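Local structure of polysaccharide deacetylase (Bacillus anthracis, 2J13) at residues 123-128 / 159-164; 127-132 / 167-172; 164-167 / 172-175. The protein probably removes acetyl groups from bacterial cell-wall peptidoglycan as a zinc-binding carbohydrate esterase of family 4. All coordinates share one frame; numbering follows the deposited sequence.

Interaction 1 (123-128 / 159-164); sequences VNDEKL and SERTLA
Asp125 and Arg161 tie together the first turns of two helices, 125-143 and 160-168, in the NodB homology domain of the family 4 carbohydrate esterases. The second of these helices is started by a capping box: Ser159 OG accepts from Thr162 N at 3.2 Å, while Ser159 N donates to Thr162 OG1 at 2.9 Å. The link to the other helix is made by an ion pair at the partly exposed border and an apolar touch farther in.

The border is the closely fitted part. Arg161 presents its guanidinium side-on, so that NE and NH2 each take one oxygen of the carboxylate. The two planes lie only 26° apart, and both oxygens are met on their syn sides. Arg161 reaches this position with CG anti to its own backbone N (chi1 -170°) and the chain extended as far as NE; the two side chains then meet at about a right angle. The paired bonds fix the rotation of both flat groups. Because Asp125 sits in the first turn of its helix, its negative charge is probably also favoured by the helix end.

The inner side is looser. Buried Leu128 points at the other helix, yet in one of its two conformers CD2 comes only to 4.5 Å from Thr162 CB. Phe120 helps to enclose the leucine. In the tight half the bonds are short and nearly straight: Arg161 NE to Asp125 OD1 is 3.0 Å, and Arg161 NH2 to Asp125 OD2 is 2.9 Å with 170° at the hydrogen.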
ATOM      1  N   VAL A 123     -11.968  -3.831  15.950  1.00 27.22           N
ATOM      2  CA  VAL A 123     -13.328  -3.486  15.510  1.00 27.76           C
ATOM      3  C   VAL A 123     -14.094  -4.736  15.224  1.00 27.24           C
ATOM      4  O   VAL A 123     -13.503  -5.784  14.947  1.00 27.73           O
ATOM      5  CB  VAL A 123     -13.275  -2.589  14.262  1.00 27.69           C
ATOM      6  CG1 VAL A 123     -12.477  -1.334  14.576  1.00 30.51           C
ATOM      7  CG2 VAL A 123     -12.702  -3.361  13.054  1.00 28.87           C
ATOM      8  N   ASN A 124     -15.428  -4.654  15.289  1.00 27.35           N
ATOM      9  CA  ASN A 124     -16.277  -5.776  14.938  0.50 27.37           C
ATOM     10  C   ASN A 124     -16.371  -5.995  13.412  1.00 26.74           C
ATOM     11  O   ASN A 124     -15.914  -5.138  12.609  1.00 25.68           O
ATOM     12  CB  ASN A 124     -17.661  -5.588  15.587  0.50 27.75           C
ATOM     13  CG  ASN A 124     -17.584  -5.460  17.113  0.50 29.65           C
ATOM     14  OD1 ASN A 124     -16.670  -5.992  17.756  0.50 32.50           O
ATOM     15  ND2 ASN A 124     -18.544  -4.763  17.695  0.50 32.59           N
ATOM     16  N   ASP A 125     -16.928  -7.117  12.993  1.00 26.80           N
ATOM     17  CA  ASP A 125     -16.910  -7.527  11.577  1.00 28.16           C
ATOM     18  C   ASP A 125     -17.693  -6.554  10.672  1.00 28.69           C
ATOM     19  O   ASP A 125     -17.255  -6.223   9.560  1.00 28.52           O
ATOM     20  CB  ASP A 125     -17.465  -8.926  11.369  1.00 28.30           C
ATOM     21  CG  ASP A 125     -16.591 -10.015  11.955  1.00 30.25           C
ATOM     22  OD1 ASP A 125     -15.496  -9.693  12.480  1.00 31.79           O
ATOM     23  OD2 ASP A 125     -17.004 -11.207  11.842  1.00 32.58           O
ATOM     24  N   GLU A 126     -18.881  -6.180  11.132  1.00 29.35           N
ATOM     25  CA  GLU A 126     -19.719  -5.189  10.448  1.00 30.35           C
ATOM     26  C   GLU A 126     -18.931  -3.877  10.212  1.00 29.31           C
ATOM     27  O   GLU A 126     -18.963  -3.294   9.113  1.00 28.30           O
ATOM     28  CB  GLU A 126     -21.005  -4.974  11.274  1.00 32.07           C
ATOM     29  CG  GLU A 126     -20.852  -4.787  12.841  1.00 36.30           C
ATOM     30  CD  GLU A 126     -20.636  -6.095  13.742  1.00 39.02           C
ATOM     31  OE1 GLU A 126     -20.319  -7.192  13.279  1.00 34.75           O
ATOM     32  OE2 GLU A 126     -20.786  -5.986  14.978  1.00 46.32           O
ATOM     33  N   LYS A 127     -18.220  -3.429  11.237  1.00 28.83           N
ATOM     34  CA  LYS A 127     -17.440  -2.201  11.182  1.00 28.50           C
ATOM     35  C   LYS A 127     -16.269  -2.372  10.235  1.00 26.82           C
ATOM     36  O   LYS A 127     -15.975  -1.466   9.430  1.00 25.54           O
ATOM     37  CB  LYS A 127     -16.945  -1.817  12.585  1.00 29.41           C
ATOM     38  CG  LYS A 127     -16.172  -0.532  12.674  1.00 33.66           C
ATOM     39  CD  LYS A 127     -16.882   0.640  11.985  1.00 38.55           C
ATOM     40  CE  LYS A 127     -16.083   1.929  12.114  1.00 43.12           C
ATOM     41  NZ  LYS A 127     -16.409   2.936  11.030  1.00 46.48           N
ATOM     42  N   LEU A 128     -15.576  -3.499  10.293  1.00 25.23           N
ATOM     43  CA  LEU A 128     -14.469  -3.712   9.359  0.50 24.90           C
ATOM     44  C   LEU A 128     -14.958  -3.694   7.911  1.00 24.96           C
ATOM     45  O   LEU A 128     -14.309  -3.102   7.019  1.00 24.89           O
ATOM     46  CB  LEU A 128     -13.721  -5.021   9.643  0.50 25.17           C
ATOM     47  CG  LEU A 128     -12.533  -5.249   8.712  0.50 25.02           C
ATOM     48  CD1 LEU A 128     -11.522  -4.087   8.831  0.50 23.73           C
ATOM     49  CD2 LEU A 128     -11.858  -6.597   8.945  0.50 25.07           C
ATOM     50  N   SER A 159      -4.696  -9.738  12.463  1.00 24.49           N
ATOM     51  CA  SER A 159      -4.841 -11.095  13.027  1.00 24.76           C
ATOM     52  C   SER A 159      -5.184 -12.058  11.924  1.00 25.19           C
ATOM     53  O   SER A 159      -5.454 -11.678  10.804  1.00 24.10           O
ATOM     54  CB  SER A 159      -5.929 -11.100  14.097  1.00 25.10           C
ATOM     55  OG  SER A 159      -7.178 -10.750  13.508  1.00 25.46           O
ATOM     56  N   GLU A 160      -5.185 -13.351  12.214  1.00 26.01           N
ATOM     57  CA  GLU A 160      -5.726 -14.308  11.278  1.00 27.43           C
ATOM     58  C   GLU A 160      -7.129 -13.918  10.808  1.00 26.13           C
ATOM     59  O   GLU A 160      -7.453 -14.021   9.615  1.00 25.87           O
ATOM     60  CB  GLU A 160      -5.759 -15.716  11.902  1.00 28.11           C
ATOM     61  CG  GLU A 160      -5.984 -16.765  10.855  1.00 30.74           C
ATOM     62  CD  GLU A 160      -6.227 -18.170  11.409  1.00 32.33           C
ATOM     63  OE1 GLU A 160      -6.617 -18.325  12.596  1.00 37.75           O
ATOM     64  OE2 GLU A 160      -6.039 -19.110  10.598  1.00 39.15           O
ATOM     65  N   ARG A 161      -7.967 -13.495  11.746  1.00 26.35           N
ATOM     66  CA  ARG A 161      -9.342 -13.112  11.414  1.00 26.32           C
ATOM     67  C   ARG A 161      -9.398 -11.959  10.415  1.00 25.80           C
ATOM     68  O   ARG A 161     -10.102 -12.048   9.411  1.00 25.41           O
ATOM     69  CB  ARG A 161     -10.119 -12.738  12.660  1.00 27.28           C
ATOM     70  CG  ARG A 161     -11.612 -12.580  12.369  1.00 29.71           C
ATOM     71  CD  ARG A 161     -12.307 -11.812  13.405  1.00 30.64           C
ATOM     72  NE  ARG A 161     -13.743 -12.002  13.251  1.00 31.68           N
ATOM     73  CZ  ARG A 161     -14.375 -13.091  13.660  1.00 31.41           C
ATOM     74  NH1 ARG A 161     -13.696 -14.069  14.260  1.00 32.68           N
ATOM     75  NH2 ARG A 161     -15.680 -13.207  13.455  1.00 32.00           N
ATOM     76  N   THR A 162      -8.639 -10.907  10.679  1.00 24.97           N
ATOM     77  CA  THR A 162      -8.729  -9.689   9.832  1.00 24.40           C
ATOM     78  C   THR A 162      -8.176  -9.956   8.425  1.00 23.68           C
ATOM     79  O   THR A 162      -8.706  -9.446   7.434  1.00 23.11           O
ATOM     80  CB  THR A 162      -8.071  -8.452  10.477  1.00 23.82           C
ATOM     81  OG1 THR A 162      -6.649  -8.622  10.574  1.00 23.87           O
ATOM     82  CG2 THR A 162      -8.635  -8.142  11.846  1.00 25.48           C
ATOM     83  N   LEU A 163      -7.089 -10.729   8.326  1.00 22.90           N
ATOM     84  CA  LEU A 163      -6.568 -11.175   7.046  1.00 23.30           C
ATOM     85  C   LEU A 163      -7.598 -11.962   6.276  1.00 23.11           C
ATOM     86  O   LEU A 163      -7.870 -11.693   5.110  1.00 24.29           O
ATOM     87  CB  LEU A 163      -5.295 -12.020   7.253  1.00 23.29           C
ATOM     88  CG  LEU A 163      -4.107 -11.311   7.839  1.00 23.82           C
ATOM     89  CD1 LEU A 163      -2.970 -12.319   8.149  1.00 24.04           C
ATOM     90  CD2 LEU A 163      -3.597 -10.170   6.901  1.00 25.09           C
ATOM     91  N   ALA A 164      -8.230 -12.929   6.933  1.00 23.66           N
ATOM     92  CA  ALA A 164      -9.197 -13.774   6.262  1.00 24.58           C
ATOM     93  C   ALA A 164     -10.469 -12.998   5.835  1.00 24.87           C
ATOM     94  O   ALA A 164     -10.973 -13.217   4.762  1.00 25.43           O
ATOM     95  CB  ALA A 164      -9.548 -14.990   7.142  1.00 24.62           C
TER

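Interaction 2 (127-132 / 167-172); sequences KLREEL and KEMGYY
Met169 reaches across to helix 125-143 and sets its thioether between Arg129 and Leu132. These three residues bury the most surface in the contact, and they meet by van der Waals packing, with no hydrogen bond passing from one segment to the other. The sulfur does much of the touching: Met169 SD lies 3.6 Å from Arg129 CG and 3.9 Å from Leu132 CD1. Its chain is straight through chi2 and then bends at chi3 (63°), which brings the methyl group against the helix backbone, with Met169 CE 3.7 Å from Arg129 CA. Arg129 thus contributes the aliphatic foot of its side chain, while the guanidinium continues outward and comes near Glu168 at a distance too long for a salt bridge.

The methionine is offered from the end of helix 160-168, which closes in a Schellman motif. Gly170 leaves helical geometry with a positive phi of 102°, and its amide turns back to the last turn, Gly170 N to Lys167 O measuring 2.9 Å; a second, probable bond runs from Tyr171 N to Thr166 O. The reversal starts the chain towards strand 172-174 and brings Tyr171 round to the same helix that Met169 meets.

Leu132 is therefore met by two residues from the turn. Its CD1 packs on the sulfur, whereas Leu132 CB comes 4.1 Å from Tyr171 CE2 as the two side chains run antiparallel past one another. The polar atoms of this buried pair find partners nearby: Tyr171 OH is hydrogen-bonded to Thr136 OG1, and Leu132 O accepts from Asn112 ND2.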
ATOM      1  N   LYS A 127     -18.220  -3.429  11.237  1.00 28.83           N
ATOM      2  CA  LYS A 127     -17.440  -2.201  11.182  1.00 28.50           C
ATOM      3  C   LYS A 127     -16.269  -2.372  10.235  1.00 26.82           C
ATOM      4  O   LYS A 127     -15.975  -1.466   9.430  1.00 25.54           O
ATOM      5  CB  LYS A 127     -16.945  -1.817  12.585  1.00 29.41           C
ATOM      6  CG  LYS A 127     -16.172  -0.532  12.674  1.00 33.66           C
ATOM      7  CD  LYS A 127     -16.882   0.640  11.985  1.00 38.55           C
ATOM      8  CE  LYS A 127     -16.083   1.929  12.114  1.00 43.12           C
ATOM      9  NZ  LYS A 127     -16.409   2.936  11.030  1.00 46.48           N
ATOM     10  N   LEU A 128     -15.576  -3.499  10.293  1.00 25.23           N
ATOM     11  CA  LEU A 128     -14.469  -3.712   9.359  0.50 24.90           C
ATOM     12  C   LEU A 128     -14.958  -3.694   7.911  1.00 24.96           C
ATOM     13  O   LEU A 128     -14.309  -3.102   7.019  1.00 24.89           O
ATOM     14  CB  LEU A 128     -13.721  -5.021   9.643  0.50 25.17           C
ATOM     15  CG  LEU A 128     -12.533  -5.249   8.712  0.50 25.02           C
ATOM     16  CD1 LEU A 128     -11.522  -4.087   8.831  0.50 23.73           C
ATOM     17  CD2 LEU A 128     -11.858  -6.597   8.945  0.50 25.07           C
ATOM     18  N   ARG A 129     -16.109  -4.311   7.650  1.00 24.43           N
ATOM     19  CA  ARG A 129     -16.641  -4.349   6.288  1.00 26.82           C
ATOM     20  C   ARG A 129     -16.970  -2.936   5.854  1.00 25.31           C
ATOM     21  O   ARG A 129     -16.661  -2.564   4.713  1.00 25.32           O
ATOM     22  CB  ARG A 129     -17.897  -5.254   6.204  1.00 27.11           C
ATOM     23  CG  ARG A 129     -17.530  -6.723   6.238  1.00 30.87           C
ATOM     24  CD  ARG A 129     -18.610  -7.659   5.758  1.00 32.90           C
ATOM     25  NE  ARG A 129     -18.349  -9.004   6.287  1.00 38.09           N
ATOM     26  CZ  ARG A 129     -18.813  -9.454   7.453  1.00 39.30           C
ATOM     27  NH1 ARG A 129     -19.562  -8.684   8.230  1.00 41.60           N
ATOM     28  NH2 ARG A 129     -18.502 -10.683   7.844  1.00 39.58           N
ATOM     29  N   GLU A 130     -17.518  -2.127   6.746  1.00 24.42           N
ATOM     30  CA  GLU A 130     -17.860  -0.709   6.384  1.00 25.43           C
ATOM     31  C   GLU A 130     -16.595   0.101   6.157  1.00 24.61           C
ATOM     32  O   GLU A 130     -16.516   0.896   5.216  1.00 24.08           O
ATOM     33  CB  GLU A 130     -18.689  -0.056   7.475  1.00 26.99           C
ATOM     34  CG  GLU A 130     -20.039  -0.708   7.562  1.00 32.07           C
ATOM     35  CD  GLU A 130     -20.873  -0.360   8.784  1.00 39.96           C
ATOM     36  OE1 GLU A 130     -20.358   0.236   9.759  1.00 44.08           O
ATOM     37  OE2 GLU A 130     -22.086  -0.693   8.746  1.00 44.77           O
ATOM     38  N   GLU A 131     -15.591  -0.129   7.004  1.00 23.46           N
ATOM     39  CA  GLU A 131     -14.315   0.590   6.896  1.00 23.25           C
ATOM     40  C   GLU A 131     -13.640   0.356   5.546  1.00 22.53           C
ATOM     41  O   GLU A 131     -13.036   1.308   5.009  1.00 22.82           O
ATOM     42  CB  GLU A 131     -13.365   0.166   8.033  1.00 23.35           C
ATOM     43  CG  GLU A 131     -13.731   0.771   9.398  1.00 24.56           C
ATOM     44  CD  GLU A 131     -13.301   2.202   9.526  1.00 27.34           C
ATOM     45  OE1 GLU A 131     -12.271   2.573   8.918  1.00 28.15           O
ATOM     46  OE2 GLU A 131     -13.972   2.979  10.221  1.00 31.56           O
ATOM     47  N   LEU A 132     -13.731  -0.868   5.004  1.00 20.70           N
ATOM     48  CA  LEU A 132     -13.146  -1.189   3.679  1.00 20.85           C
ATOM     49  C   LEU A 132     -14.070  -0.764   2.542  1.00 20.31           C
ATOM     50  O   LEU A 132     -13.642  -0.104   1.605  1.00 20.41           O
ATOM     51  CB  LEU A 132     -12.841  -2.671   3.556  1.00 20.94           C
ATOM     52  CG  LEU A 132     -11.750  -3.148   4.519  1.00 22.83           C
ATOM     53  CD1 LEU A 132     -11.650  -4.647   4.371  1.00 26.34           C
ATOM     54  CD2 LEU A 132     -10.422  -2.448   4.269  1.00 24.99           C
ATOM     55  N   LYS A 167      -9.550 -10.854   2.702  1.00 25.07           N
ATOM     56  CA  LYS A 167      -9.524 -11.709   1.523  1.00 26.90           C
ATOM     57  C   LYS A 167     -10.923 -12.114   1.059  1.00 27.27           C
ATOM     58  O   LYS A 167     -11.212 -12.124  -0.134  1.00 27.28           O
ATOM     59  CB  LYS A 167      -8.703 -12.975   1.801  1.00 26.95           C
ATOM     60  CG  LYS A 167      -8.691 -14.009   0.699  1.00 29.38           C
ATOM     61  CD  LYS A 167      -7.886 -15.225   1.176  1.00 29.92           C
ATOM     62  CE  LYS A 167      -8.151 -16.492   0.391  1.00 34.52           C
ATOM     63  NZ  LYS A 167      -7.286 -17.605   0.964  1.00 37.55           N
ATOM     64  N   GLU A 168     -11.771 -12.469   2.009  1.00 29.01           N
ATOM     65  CA  GLU A 168     -13.140 -12.883   1.714  1.00 31.22           C
ATOM     66  C   GLU A 168     -13.907 -11.775   1.012  1.00 30.92           C
ATOM     67  O   GLU A 168     -14.759 -12.053   0.147  1.00 31.93           O
ATOM     68  CB  GLU A 168     -13.802 -13.254   3.042  1.00 31.39           C
ATOM     69  CG  GLU A 168     -15.227 -13.761   3.007  1.00 34.85           C
ATOM     70  CD  GLU A 168     -15.790 -13.867   4.441  1.00 37.04           C
ATOM     71  OE1 GLU A 168     -15.031 -14.301   5.357  1.00 44.90           O
ATOM     72  OE2 GLU A 168     -16.969 -13.496   4.662  1.00 45.47           O
ATOM     73  N   MET A 169     -13.614 -10.524   1.367  1.00 30.77           N
ATOM     74  CA  MET A 169     -14.227  -9.361   0.710  1.00 31.67           C
ATOM     75  C   MET A 169     -13.633  -9.042  -0.665  1.00 30.29           C
ATOM     76  O   MET A 169     -14.118  -8.161  -1.343  1.00 30.70           O
ATOM     77  CB  MET A 169     -14.157  -8.138   1.615  1.00 30.95           C
ATOM     78  CG  MET A 169     -14.897  -8.299   2.946  1.00 33.86           C
ATOM     79  SD  MET A 169     -14.816  -6.838   3.938  1.00 37.43           S
ATOM     80  CE  MET A 169     -15.685  -5.643   2.912  1.00 38.96           C
ATOM     81  N   GLY A 170     -12.590  -9.769  -1.065  1.00 28.72           N
ATOM     82  CA  GLY A 170     -12.043  -9.699  -2.400  1.00 28.56           C
ATOM     83  C   GLY A 170     -10.771  -8.880  -2.509  1.00 27.38           C
ATOM     84  O   GLY A 170     -10.379  -8.495  -3.624  1.00 29.27           O
ATOM     85  N   TYR A 171     -10.110  -8.641  -1.380  1.00 25.75           N
ATOM     86  CA  TYR A 171      -8.862  -7.861  -1.355  1.00 23.72           C
ATOM     87  C   TYR A 171      -7.632  -8.681  -1.044  1.00 23.81           C
ATOM     88  O   TYR A 171      -7.699  -9.634  -0.276  1.00 24.53           O
ATOM     89  CB  TYR A 171      -8.963  -6.777  -0.285  1.00 22.77           C
ATOM     90  CG  TYR A 171     -10.155  -5.868  -0.451  1.00 21.70           C
ATOM     91  CD1 TYR A 171     -10.142  -4.854  -1.399  1.00 23.56           C
ATOM     92  CD2 TYR A 171     -11.251  -5.986   0.396  1.00 20.93           C
ATOM     93  CE1 TYR A 171     -11.238  -3.991  -1.551  1.00 22.66           C
ATOM     94  CE2 TYR A 171     -12.349  -5.135   0.270  1.00 23.01           C
ATOM     95  CZ  TYR A 171     -12.332  -4.133  -0.694  1.00 24.51           C
ATOM     96  OH  TYR A 171     -13.425  -3.304  -0.831  1.00 24.56           O
ATOM     97  N   TYR A 172      -6.507  -8.277  -1.641  1.00 22.29           N
ATOM     98  CA  TYR A 172      -5.185  -8.672  -1.129  1.00 22.57           C
ATOM     99  C   TYR A 172      -4.807  -7.836   0.092  1.00 21.79           C
ATOM    100  O   TYR A 172      -5.032  -6.614   0.161  1.00 21.69           O
ATOM    101  CB  TYR A 172      -4.093  -8.479  -2.161  1.00 23.68           C
ATOM    102  CG  TYR A 172      -4.225  -9.293  -3.424  1.00 25.41           C
ATOM    103  CD1 TYR A 172      -3.755 -10.592  -3.478  1.00 27.52           C
ATOM    104  CD2 TYR A 172      -4.783  -8.745  -4.563  1.00 26.83           C
ATOM    105  CE1 TYR A 172      -3.839 -11.321  -4.667  1.00 29.69           C
ATOM    106  CE2 TYR A 172      -4.879  -9.461  -5.748  1.00 29.00           C
ATOM    107  CZ  TYR A 172      -4.422 -10.740  -5.787  1.00 28.72           C
ATOM    108  OH  TYR A 172      -4.524 -11.439  -6.971  1.00 32.58           O
TER

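Interaction 3 (164-167 / 172-175); sequences ALTK and YNVF
Thr166 and Asn173 make the close van der Waals contact between helix 160-168 and strand 172-174. The amide oxygen reaches the threonine at its carbon atoms: Asn173 OD1 lies 3.3 Å from Thr166 CG2 and equally close to Thr166 CB. With CG2 anti to the backbone N and OG1 beside it (chi1 -59°), the methyl is turned to the asparagine, and the hydroxyl is placed to bond back to Thr162 O and to accept from a water.

That water makes the polar link that the side chains do not make directly. It donates to both, lying 2.9 Å from Thr166 OG1 and 2.7 Å from Asn173 OD1, and so satisfies the amide oxygen in a buried setting.

Direct hydrogen bonds run to the preceding turn of the helix. Thr166 OG1 has its bond with Thr162 O there, and Asn173 ND2 is given to Leu163 O, so the helix binds the amide through a backbone carbonyl as well as through the water.

Strand 172-174 runs between strands 46-47 and 150-151, parallel to both. Since helix 160-168 lies in the connection from 150-151 to 172-174, the arrangement is that of a beta-alpha-beta crossover, its helix packed against its second strand.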
ATOM      1  N   ALA A 164      -8.230 -12.929   6.933  1.00 23.66           N
ATOM      2  CA  ALA A 164      -9.197 -13.774   6.262  1.00 24.58           C
ATOM      3  C   ALA A 164     -10.469 -12.998   5.835  1.00 24.87           C
ATOM      4  O   ALA A 164     -10.973 -13.217   4.762  1.00 25.43           O
ATOM      5  CB  ALA A 164      -9.548 -14.990   7.142  1.00 24.62           C
ATOM      6  N   LEU A 165     -10.942 -12.088   6.675  1.00 25.78           N
ATOM      7  CA  LEU A 165     -12.126 -11.267   6.352  0.50 25.86           C
ATOM      8  C   LEU A 165     -11.837 -10.340   5.180  1.00 25.68           C
ATOM      9  O   LEU A 165     -12.675 -10.158   4.285  1.00 25.95           O
ATOM     10  CB  LEU A 165     -12.564 -10.448   7.563  0.50 26.38           C
ATOM     11  CG  LEU A 165     -13.082 -11.202   8.796  0.50 27.88           C
ATOM     12  CD1 LEU A 165     -13.362 -10.220   9.908  0.50 29.58           C
ATOM     13  CD2 LEU A 165     -14.306 -12.039   8.467  0.50 29.60           C
ATOM     14  N   THR A 166     -10.639  -9.781   5.164  1.00 25.06           N
ATOM     15  CA  THR A 166     -10.218  -8.905   4.056  1.00 24.09           C
ATOM     16  C   THR A 166     -10.164  -9.672   2.725  1.00 24.37           C
ATOM     17  O   THR A 166     -10.683  -9.198   1.728  1.00 24.24           O
ATOM     18  CB  THR A 166      -8.861  -8.247   4.418  1.00 23.76           C
ATOM     19  OG1 THR A 166      -9.037  -7.485   5.642  1.00 23.20           O
ATOM     20  CG2 THR A 166      -8.332  -7.332   3.252  1.00 24.59           C
ATOM     21  N   LYS A 167      -9.550 -10.854   2.702  1.00 25.07           N
ATOM     22  CA  LYS A 167      -9.524 -11.709   1.523  1.00 26.90           C
ATOM     23  C   LYS A 167     -10.923 -12.114   1.059  1.00 27.27           C
ATOM     24  O   LYS A 167     -11.212 -12.124  -0.134  1.00 27.28           O
ATOM     25  CB  LYS A 167      -8.703 -12.975   1.801  1.00 26.95           C
ATOM     26  CG  LYS A 167      -8.691 -14.009   0.699  1.00 29.38           C
ATOM     27  CD  LYS A 167      -7.886 -15.225   1.176  1.00 29.92           C
ATOM     28  CE  LYS A 167      -8.151 -16.492   0.391  1.00 34.52           C
ATOM     29  NZ  LYS A 167      -7.286 -17.605   0.964  1.00 37.55           N
ATOM     30  N   TYR A 172      -6.507  -8.277  -1.641  1.00 22.29           N
ATOM     31  CA  TYR A 172      -5.185  -8.672  -1.129  1.00 22.57           C
ATOM     32  C   TYR A 172      -4.807  -7.836   0.092  1.00 21.79           C
ATOM     33  O   TYR A 172      -5.032  -6.614   0.161  1.00 21.69           O
ATOM     34  CB  TYR A 172      -4.093  -8.479  -2.161  1.00 23.68           C
ATOM     35  CG  TYR A 172      -4.225  -9.293  -3.424  1.00 25.41           C
ATOM     36  CD1 TYR A 172      -3.755 -10.592  -3.478  1.00 27.52           C
ATOM     37  CD2 TYR A 172      -4.783  -8.745  -4.563  1.00 26.83           C
ATOM     38  CE1 TYR A 172      -3.839 -11.321  -4.667  1.00 29.69           C
ATOM     39  CE2 TYR A 172      -4.879  -9.461  -5.748  1.00 29.00           C
ATOM     40  CZ  TYR A 172      -4.422 -10.740  -5.787  1.00 28.72           C
ATOM     41  OH  TYR A 172      -4.524 -11.439  -6.971  1.00 32.58           O
ATOM     42  N   ASN A 173      -4.119  -8.489   1.013  1.00 21.11           N
ATOM     43  CA  ASN A 173      -3.542  -7.847   2.167  1.00 21.34           C
ATOM     44  C   ASN A 173      -2.072  -7.546   1.794  1.00 21.60           C
ATOM     45  O   ASN A 173      -1.257  -8.472   1.694  1.00 22.07           O
ATOM     46  CB  ASN A 173      -3.532  -8.834   3.321  1.00 21.61           C
ATOM     47  CG  ASN A 173      -4.941  -9.132   3.878  1.00 23.22           C
ATOM     48  OD1 ASN A 173      -5.520  -8.292   4.571  1.00 24.10           O
ATOM     49  ND2 ASN A 173      -5.474 -10.339   3.593  1.00 23.81           N
ATOM     50  N   VAL A 174      -1.746  -6.272   1.663  1.00 20.66           N
ATOM     51  CA  VAL A 174      -0.446  -5.859   1.127  1.00 20.08           C
ATOM     52  C   VAL A 174       0.366  -5.196   2.220  1.00 20.34           C
ATOM     53  O   VAL A 174       0.033  -4.102   2.686  1.00 19.73           O
ATOM     54  CB  VAL A 174      -0.593  -4.906  -0.055  1.00 19.85           C
ATOM     55  CG1 VAL A 174       0.793  -4.596  -0.620  1.00 19.32           C
ATOM     56  CG2 VAL A 174      -1.507  -5.484  -1.131  1.00 21.13           C
ATOM     57  N   PHE A 175       1.442  -5.876   2.641  1.00 20.05           N
ATOM     58  CA  PHE A 175       2.349  -5.342   3.640  1.00 20.17           C
ATOM     59  C   PHE A 175       3.559  -4.743   2.942  1.00 20.84           C
ATOM     60  O   PHE A 175       3.384  -4.197   1.873  1.00 21.18           O
ATOM     61  CB  PHE A 175       2.657  -6.430   4.670  1.00 20.72           C
ATOM     62  CG  PHE A 175       1.463  -6.781   5.494  1.00 19.04           C
ATOM     63  CD1 PHE A 175       1.124  -6.023   6.588  1.00 20.60           C
ATOM     64  CD2 PHE A 175       0.667  -7.821   5.141  1.00 20.19           C
ATOM     65  CE1 PHE A 175      -0.003  -6.333   7.342  1.00 22.03           C
ATOM     66  CE2 PHE A 175      -0.456  -8.148   5.906  1.00 21.57           C
ATOM     67  CZ  PHE A 175      -0.771  -7.393   6.987  1.00 19.85           C
TER
HETATM   68  O   HOH W   1      -6.392  -6.565   6.503  1.00 25.79           O

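Helix 160-168 and the turn after it join the three contacts. Interactions 1 and 2 lie along its pairing with helix 125-143, their centres about 8 Å apart, and interaction 3 ties the same helix to the following strand, with its centre about 10 Å from that of interaction 1 and 8 Å from that of interaction 2. Leu165, in segment 164-167 of interaction 3, packs near Asp125 and Leu128 of interaction 1, though both leucines have a second conformer. Deeper in, Leu132 CD1 packs 4.1 Å from Thr166 OG1. None reaches a metal: the side chains of Leu128, Leu132 and Asn173 lie about 13, 12 and 14 Å from bound zinc ions.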